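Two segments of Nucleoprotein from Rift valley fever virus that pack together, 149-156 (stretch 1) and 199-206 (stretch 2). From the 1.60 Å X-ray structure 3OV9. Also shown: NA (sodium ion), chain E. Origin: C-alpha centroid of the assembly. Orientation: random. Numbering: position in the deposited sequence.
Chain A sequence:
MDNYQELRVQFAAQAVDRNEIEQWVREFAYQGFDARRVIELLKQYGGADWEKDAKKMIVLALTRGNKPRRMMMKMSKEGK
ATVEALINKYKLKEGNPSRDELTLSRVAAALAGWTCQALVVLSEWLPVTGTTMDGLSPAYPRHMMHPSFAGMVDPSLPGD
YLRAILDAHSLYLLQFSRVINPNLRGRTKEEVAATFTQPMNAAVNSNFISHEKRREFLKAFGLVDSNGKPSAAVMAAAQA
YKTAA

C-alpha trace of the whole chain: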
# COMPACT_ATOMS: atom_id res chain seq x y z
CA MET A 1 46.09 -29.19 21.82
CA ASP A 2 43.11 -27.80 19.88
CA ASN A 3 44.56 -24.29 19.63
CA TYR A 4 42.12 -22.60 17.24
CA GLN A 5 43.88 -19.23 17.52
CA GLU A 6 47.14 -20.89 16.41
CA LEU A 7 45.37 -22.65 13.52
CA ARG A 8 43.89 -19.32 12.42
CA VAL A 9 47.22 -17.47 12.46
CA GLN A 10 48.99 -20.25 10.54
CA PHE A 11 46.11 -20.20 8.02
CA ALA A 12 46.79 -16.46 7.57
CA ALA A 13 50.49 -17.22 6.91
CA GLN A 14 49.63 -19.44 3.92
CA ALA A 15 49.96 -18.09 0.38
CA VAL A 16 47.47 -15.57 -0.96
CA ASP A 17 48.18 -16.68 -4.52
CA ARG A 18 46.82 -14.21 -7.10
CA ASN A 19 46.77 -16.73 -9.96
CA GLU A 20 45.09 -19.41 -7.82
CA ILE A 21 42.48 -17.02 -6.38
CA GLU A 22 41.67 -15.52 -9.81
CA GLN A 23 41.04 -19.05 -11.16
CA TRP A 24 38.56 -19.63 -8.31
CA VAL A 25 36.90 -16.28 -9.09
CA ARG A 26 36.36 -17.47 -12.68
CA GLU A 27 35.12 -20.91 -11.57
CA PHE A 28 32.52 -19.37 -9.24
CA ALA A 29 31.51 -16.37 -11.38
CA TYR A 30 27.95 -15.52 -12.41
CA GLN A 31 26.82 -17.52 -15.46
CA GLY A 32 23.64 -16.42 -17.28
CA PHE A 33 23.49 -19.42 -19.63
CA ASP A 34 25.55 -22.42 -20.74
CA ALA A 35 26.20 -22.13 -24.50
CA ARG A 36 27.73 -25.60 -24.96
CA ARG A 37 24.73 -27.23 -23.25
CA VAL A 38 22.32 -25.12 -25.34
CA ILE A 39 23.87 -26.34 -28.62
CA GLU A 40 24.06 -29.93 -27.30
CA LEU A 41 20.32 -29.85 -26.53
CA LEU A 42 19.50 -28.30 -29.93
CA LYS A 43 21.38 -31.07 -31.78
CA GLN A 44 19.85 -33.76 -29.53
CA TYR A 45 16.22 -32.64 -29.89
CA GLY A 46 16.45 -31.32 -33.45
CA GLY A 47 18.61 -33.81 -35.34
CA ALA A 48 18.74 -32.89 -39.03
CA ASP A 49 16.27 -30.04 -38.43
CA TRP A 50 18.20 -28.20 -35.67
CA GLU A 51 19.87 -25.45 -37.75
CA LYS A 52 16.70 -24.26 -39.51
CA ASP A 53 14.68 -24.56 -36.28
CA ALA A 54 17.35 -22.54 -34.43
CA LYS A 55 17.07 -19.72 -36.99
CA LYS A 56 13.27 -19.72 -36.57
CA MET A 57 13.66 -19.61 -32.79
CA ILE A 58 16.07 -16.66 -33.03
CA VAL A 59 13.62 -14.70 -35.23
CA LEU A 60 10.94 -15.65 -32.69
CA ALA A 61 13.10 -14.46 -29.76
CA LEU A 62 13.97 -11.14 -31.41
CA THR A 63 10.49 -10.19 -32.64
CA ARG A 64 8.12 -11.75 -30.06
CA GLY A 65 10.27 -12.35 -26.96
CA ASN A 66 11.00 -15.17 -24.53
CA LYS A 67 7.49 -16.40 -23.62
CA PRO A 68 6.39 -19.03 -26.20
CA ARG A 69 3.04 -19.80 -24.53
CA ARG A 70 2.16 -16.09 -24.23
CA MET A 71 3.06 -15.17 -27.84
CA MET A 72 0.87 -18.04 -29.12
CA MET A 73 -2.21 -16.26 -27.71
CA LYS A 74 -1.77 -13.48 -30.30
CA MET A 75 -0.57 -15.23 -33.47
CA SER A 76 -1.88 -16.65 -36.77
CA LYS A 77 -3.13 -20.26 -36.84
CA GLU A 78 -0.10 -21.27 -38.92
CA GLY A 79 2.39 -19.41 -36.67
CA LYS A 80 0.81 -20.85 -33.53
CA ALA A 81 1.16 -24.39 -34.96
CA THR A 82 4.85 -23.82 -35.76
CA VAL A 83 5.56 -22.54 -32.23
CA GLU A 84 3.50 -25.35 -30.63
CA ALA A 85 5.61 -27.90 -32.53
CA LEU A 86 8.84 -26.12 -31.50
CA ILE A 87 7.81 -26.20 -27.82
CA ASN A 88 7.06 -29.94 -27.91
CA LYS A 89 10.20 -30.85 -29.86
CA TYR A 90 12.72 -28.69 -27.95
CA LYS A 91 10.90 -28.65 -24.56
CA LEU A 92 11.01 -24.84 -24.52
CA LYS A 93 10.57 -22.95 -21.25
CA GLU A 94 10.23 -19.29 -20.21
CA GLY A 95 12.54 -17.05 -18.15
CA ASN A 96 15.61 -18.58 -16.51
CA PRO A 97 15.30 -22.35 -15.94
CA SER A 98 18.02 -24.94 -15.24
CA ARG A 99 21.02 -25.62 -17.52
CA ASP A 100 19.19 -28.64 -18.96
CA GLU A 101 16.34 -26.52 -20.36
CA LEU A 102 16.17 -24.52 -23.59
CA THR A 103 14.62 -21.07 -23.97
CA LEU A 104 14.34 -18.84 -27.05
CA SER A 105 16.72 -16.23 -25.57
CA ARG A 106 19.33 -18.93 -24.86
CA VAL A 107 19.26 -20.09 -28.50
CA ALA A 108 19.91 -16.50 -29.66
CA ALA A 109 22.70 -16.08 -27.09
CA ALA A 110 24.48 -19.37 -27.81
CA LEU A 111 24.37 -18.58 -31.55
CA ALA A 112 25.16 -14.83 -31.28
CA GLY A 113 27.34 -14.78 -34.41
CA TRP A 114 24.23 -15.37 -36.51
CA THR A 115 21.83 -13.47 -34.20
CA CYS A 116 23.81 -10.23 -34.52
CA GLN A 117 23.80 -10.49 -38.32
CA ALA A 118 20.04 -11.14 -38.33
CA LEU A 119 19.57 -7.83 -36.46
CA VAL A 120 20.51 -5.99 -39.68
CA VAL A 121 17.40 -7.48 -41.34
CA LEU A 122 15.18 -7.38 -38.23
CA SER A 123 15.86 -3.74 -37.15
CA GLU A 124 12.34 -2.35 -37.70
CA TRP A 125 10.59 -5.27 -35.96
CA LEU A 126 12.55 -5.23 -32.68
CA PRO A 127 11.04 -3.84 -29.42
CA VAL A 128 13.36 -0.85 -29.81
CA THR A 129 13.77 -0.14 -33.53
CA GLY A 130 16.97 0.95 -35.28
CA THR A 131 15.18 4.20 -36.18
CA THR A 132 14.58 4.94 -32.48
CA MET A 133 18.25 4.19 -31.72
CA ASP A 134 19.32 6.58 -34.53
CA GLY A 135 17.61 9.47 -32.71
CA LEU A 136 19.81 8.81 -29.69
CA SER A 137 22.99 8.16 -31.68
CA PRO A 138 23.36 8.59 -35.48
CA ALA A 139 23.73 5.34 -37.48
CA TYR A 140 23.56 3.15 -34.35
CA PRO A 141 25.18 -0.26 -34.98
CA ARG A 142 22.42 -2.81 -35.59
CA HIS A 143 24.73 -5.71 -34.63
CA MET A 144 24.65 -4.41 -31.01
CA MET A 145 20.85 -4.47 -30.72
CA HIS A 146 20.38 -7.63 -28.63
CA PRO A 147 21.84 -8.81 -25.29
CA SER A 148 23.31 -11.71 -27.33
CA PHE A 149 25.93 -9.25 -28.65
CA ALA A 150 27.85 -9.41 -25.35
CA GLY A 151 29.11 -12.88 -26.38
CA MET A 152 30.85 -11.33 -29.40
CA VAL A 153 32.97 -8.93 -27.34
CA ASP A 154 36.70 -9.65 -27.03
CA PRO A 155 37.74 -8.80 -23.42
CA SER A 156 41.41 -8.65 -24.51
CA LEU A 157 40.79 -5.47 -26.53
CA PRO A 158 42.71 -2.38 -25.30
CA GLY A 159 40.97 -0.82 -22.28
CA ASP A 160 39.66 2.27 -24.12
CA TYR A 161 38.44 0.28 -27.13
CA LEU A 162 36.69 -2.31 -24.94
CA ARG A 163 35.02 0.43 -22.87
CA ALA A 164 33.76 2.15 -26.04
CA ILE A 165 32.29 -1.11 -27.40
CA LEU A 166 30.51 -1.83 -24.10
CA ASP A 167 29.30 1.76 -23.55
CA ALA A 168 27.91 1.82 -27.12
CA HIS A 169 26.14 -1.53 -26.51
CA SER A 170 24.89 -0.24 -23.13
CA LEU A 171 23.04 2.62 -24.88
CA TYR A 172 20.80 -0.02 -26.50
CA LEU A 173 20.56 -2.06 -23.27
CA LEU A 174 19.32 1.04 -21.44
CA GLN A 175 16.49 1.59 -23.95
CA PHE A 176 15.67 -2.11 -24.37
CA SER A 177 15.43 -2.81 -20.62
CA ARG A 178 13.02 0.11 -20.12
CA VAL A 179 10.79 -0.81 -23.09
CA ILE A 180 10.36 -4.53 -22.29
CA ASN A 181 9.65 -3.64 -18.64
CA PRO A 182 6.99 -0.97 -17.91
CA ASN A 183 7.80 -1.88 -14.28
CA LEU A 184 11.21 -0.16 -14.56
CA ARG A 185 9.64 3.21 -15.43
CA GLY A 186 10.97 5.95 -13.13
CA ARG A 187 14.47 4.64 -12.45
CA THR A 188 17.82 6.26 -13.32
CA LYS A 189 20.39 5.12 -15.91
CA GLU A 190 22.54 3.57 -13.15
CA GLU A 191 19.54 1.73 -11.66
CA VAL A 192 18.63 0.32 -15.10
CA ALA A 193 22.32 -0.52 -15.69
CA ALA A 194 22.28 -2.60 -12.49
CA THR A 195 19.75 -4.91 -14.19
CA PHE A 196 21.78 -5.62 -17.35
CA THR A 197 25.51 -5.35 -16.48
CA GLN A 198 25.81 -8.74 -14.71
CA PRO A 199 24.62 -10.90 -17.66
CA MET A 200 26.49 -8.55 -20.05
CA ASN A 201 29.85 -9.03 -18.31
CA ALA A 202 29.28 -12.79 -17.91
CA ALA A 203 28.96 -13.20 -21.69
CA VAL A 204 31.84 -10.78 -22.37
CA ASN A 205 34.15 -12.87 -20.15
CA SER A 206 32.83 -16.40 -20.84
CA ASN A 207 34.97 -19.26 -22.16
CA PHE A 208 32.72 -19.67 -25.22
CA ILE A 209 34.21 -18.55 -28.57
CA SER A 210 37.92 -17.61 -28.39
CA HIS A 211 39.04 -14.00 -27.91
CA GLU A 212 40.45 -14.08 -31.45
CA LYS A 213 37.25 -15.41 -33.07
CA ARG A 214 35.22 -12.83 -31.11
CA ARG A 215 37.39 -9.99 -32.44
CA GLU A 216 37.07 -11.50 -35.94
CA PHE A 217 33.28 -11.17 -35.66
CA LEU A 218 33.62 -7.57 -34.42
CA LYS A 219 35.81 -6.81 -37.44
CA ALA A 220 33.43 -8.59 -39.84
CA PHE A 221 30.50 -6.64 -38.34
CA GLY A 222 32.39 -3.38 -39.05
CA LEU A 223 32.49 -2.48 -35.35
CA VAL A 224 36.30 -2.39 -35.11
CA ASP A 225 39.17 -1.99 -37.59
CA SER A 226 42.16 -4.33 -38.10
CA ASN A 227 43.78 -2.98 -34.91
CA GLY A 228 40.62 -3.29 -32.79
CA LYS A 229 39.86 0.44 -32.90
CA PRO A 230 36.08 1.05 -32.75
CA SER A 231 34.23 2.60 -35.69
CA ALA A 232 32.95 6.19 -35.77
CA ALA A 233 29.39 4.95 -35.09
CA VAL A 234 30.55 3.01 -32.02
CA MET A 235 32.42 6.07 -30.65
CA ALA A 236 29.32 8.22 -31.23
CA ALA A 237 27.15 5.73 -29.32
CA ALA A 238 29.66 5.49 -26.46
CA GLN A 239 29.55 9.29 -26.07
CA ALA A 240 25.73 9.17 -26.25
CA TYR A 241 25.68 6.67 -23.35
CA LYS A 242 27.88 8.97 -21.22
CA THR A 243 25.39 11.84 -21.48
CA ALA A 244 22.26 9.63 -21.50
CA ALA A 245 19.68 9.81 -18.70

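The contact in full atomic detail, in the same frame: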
# COMPACT_ATOMS: atom_id res chain seq x y z
N PHE A 149 24.71 -9.89 -28.14
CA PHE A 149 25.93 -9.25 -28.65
C PHE A 149 27.11 -9.32 -27.68
O PHE A 149 28.27 -9.36 -28.10
CB PHE A 149 25.68 -7.78 -29.04
CG PHE A 149 26.94 -7.01 -29.32
CD1 PHE A 149 27.60 -7.15 -30.54
CD2 PHE A 149 27.48 -6.17 -28.35
CE1 PHE A 149 28.77 -6.45 -30.79
CE2 PHE A 149 28.66 -5.47 -28.60
CZ PHE A 149 29.30 -5.61 -29.82
N ALA A 150 26.81 -9.33 -26.38
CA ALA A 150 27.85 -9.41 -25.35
C ALA A 150 28.82 -10.58 -25.57
O ALA A 150 30.01 -10.46 -25.28
CB ALA A 150 27.22 -9.47 -23.97
N GLY A 151 28.30 -11.69 -26.09
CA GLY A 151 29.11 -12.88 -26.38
C GLY A 151 30.03 -12.76 -27.58
O GLY A 151 30.77 -13.70 -27.91
N MET A 152 29.99 -11.61 -28.25
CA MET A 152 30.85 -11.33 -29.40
C MET A 152 32.00 -10.39 -29.03
O MET A 152 32.87 -10.10 -29.86
CB MET A 152 30.04 -10.74 -30.56
CG MET A 152 29.04 -11.68 -31.20
SD MET A 152 29.79 -12.91 -32.27
CE MET A 152 29.97 -14.30 -31.14
N VAL A 153 31.99 -9.92 -27.79
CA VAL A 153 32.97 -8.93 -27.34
C VAL A 153 34.25 -9.63 -26.88
O VAL A 153 34.20 -10.59 -26.10
CB VAL A 153 32.39 -8.04 -26.20
CG1 VAL A 153 33.40 -6.99 -25.77
CG2 VAL A 153 31.10 -7.36 -26.66
N ASP A 154 35.38 -9.16 -27.40
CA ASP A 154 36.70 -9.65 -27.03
C ASP A 154 37.24 -8.86 -25.83
O ASP A 154 37.60 -7.69 -25.98
CB ASP A 154 37.65 -9.53 -28.23
CG ASP A 154 39.08 -9.95 -27.92
OD1 ASP A 154 39.35 -10.44 -26.80
OD2 ASP A 154 39.95 -9.78 -28.81
N PRO A 155 37.31 -9.50 -24.64
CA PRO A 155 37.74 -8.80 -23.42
C PRO A 155 39.24 -8.47 -23.39
O PRO A 155 39.70 -7.80 -22.47
CB PRO A 155 37.40 -9.80 -22.31
CG PRO A 155 37.46 -11.13 -22.96
CD PRO A 155 36.98 -10.91 -24.37
N SER A 156 39.98 -8.94 -24.40
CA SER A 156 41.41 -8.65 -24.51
C SER A 156 41.71 -7.40 -25.34
O SER A 156 42.87 -7.02 -25.51
CB SER A 156 42.17 -9.87 -25.06
OG SER A 156 41.99 -10.01 -26.45
N PRO A 199 24.62 -9.97 -16.52
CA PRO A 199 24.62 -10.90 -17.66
C PRO A 199 25.48 -10.43 -18.84
O PRO A 199 26.02 -11.27 -19.57
CB PRO A 199 23.14 -10.98 -18.07
CG PRO A 199 22.51 -9.77 -17.48
CD PRO A 199 23.26 -9.48 -16.22
N MET A 200 25.62 -9.12 -19.02
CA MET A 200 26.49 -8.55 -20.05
C MET A 200 27.93 -8.98 -19.82
O MET A 200 28.55 -9.59 -20.70
CB MET A 200 26.38 -7.02 -20.10
CG MET A 200 27.20 -6.35 -21.22
SD MET A 200 27.25 -4.54 -21.16
CE MET A 200 28.23 -4.26 -19.68
N ASN A 201 28.46 -8.70 -18.63
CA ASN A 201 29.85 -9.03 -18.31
C ASN A 201 30.14 -10.53 -18.31
O ASN A 201 31.23 -10.95 -18.69
CB ASN A 201 30.27 -8.39 -16.98
CG ASN A 201 30.42 -6.88 -17.08
OD1 ASN A 201 30.84 -6.34 -18.11
ND2 ASN A 201 30.10 -6.18 -15.99
N ALA A 202 29.16 -11.33 -17.88
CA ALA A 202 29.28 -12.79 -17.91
C ALA A 202 29.54 -13.30 -19.33
O ALA A 202 30.42 -14.14 -19.53
CB ALA A 202 28.04 -13.45 -17.31
N ALA A 203 28.78 -12.80 -20.30
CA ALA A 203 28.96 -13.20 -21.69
C ALA A 203 30.26 -12.65 -22.28
O ALA A 203 30.93 -13.34 -23.04
CB ALA A 203 27.76 -12.78 -22.53
N VAL A 204 30.61 -11.42 -21.91
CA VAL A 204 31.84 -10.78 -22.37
C VAL A 204 33.06 -11.61 -21.96
O VAL A 204 34.02 -11.75 -22.72
CB VAL A 204 31.97 -9.33 -21.86
CG1 VAL A 204 33.37 -8.76 -22.13
CG2 VAL A 204 30.91 -8.44 -22.50
N ASN A 205 33.01 -12.17 -20.75
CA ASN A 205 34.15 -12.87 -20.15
C ASN A 205 34.06 -14.40 -20.17
O ASN A 205 34.92 -15.08 -19.61
CB ASN A 205 34.37 -12.38 -18.72
CG ASN A 205 34.82 -10.92 -18.67
OD1 ASN A 205 35.78 -10.53 -19.32
ND2 ASN A 205 34.11 -10.12 -17.88
N SER A 206 33.03 -14.95 -20.83
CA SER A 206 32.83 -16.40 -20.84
C SER A 206 33.87 -17.13 -21.68
O SER A 206 34.54 -16.53 -22.52
CB SER A 206 31.42 -16.75 -21.33
OG SER A 206 31.39 -16.78 -22.75
NA NA E . 36.55 -16.90 -24.67
O HOH W 1 38.27 -18.65 -24.12

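What forms the apolar centre? Ala 150, buried and pointing its CB toward the helix, meets three side chains there: Ala 150 CB lies 3.6 Å from Ala 203 CB, 4.1 Å from Val 204 CG2 and 4.2 Å from Met 200 CG. A methyl group is small enough to sit this near the helix backbone, with Ala 150 CB 3.5 Å from Met 200 O. Beside it Gly 151 brings its backbone near, Gly 151 N lying 3.8 Å from Ala 203 CB.

How does Val 204 extend the contact? Its CA-to-CB bond runs sideways, and its two methyls both reach stretch 1: Val 204 CG2 is 4.0 Å from Val 153 CB, and Val 204 CG1 is 4.2 Å from Pro 155 CB. The apolar ring of Pro 155 lies against Val 204, with Pro 155 CD 3.5 Å from Val 204 O. No residue here has more surface covered by the other stretch than Val 204.

Does the backbone take part? No hydrogen bond crosses the contact, but Val 204 CA makes a CA-H...O contact of 3.5 Å with Ala 150 O. Ala 150 O also accepts a hydrogen bond from Val 153 N (3.2 Å), closing a turn within stretch 1.

What lies at the polar edge? Asn 205, exposed, starts away from stretch 1, yet its end returns, placing Asn 205 OD1 3.5 Å from Pro 155 CB.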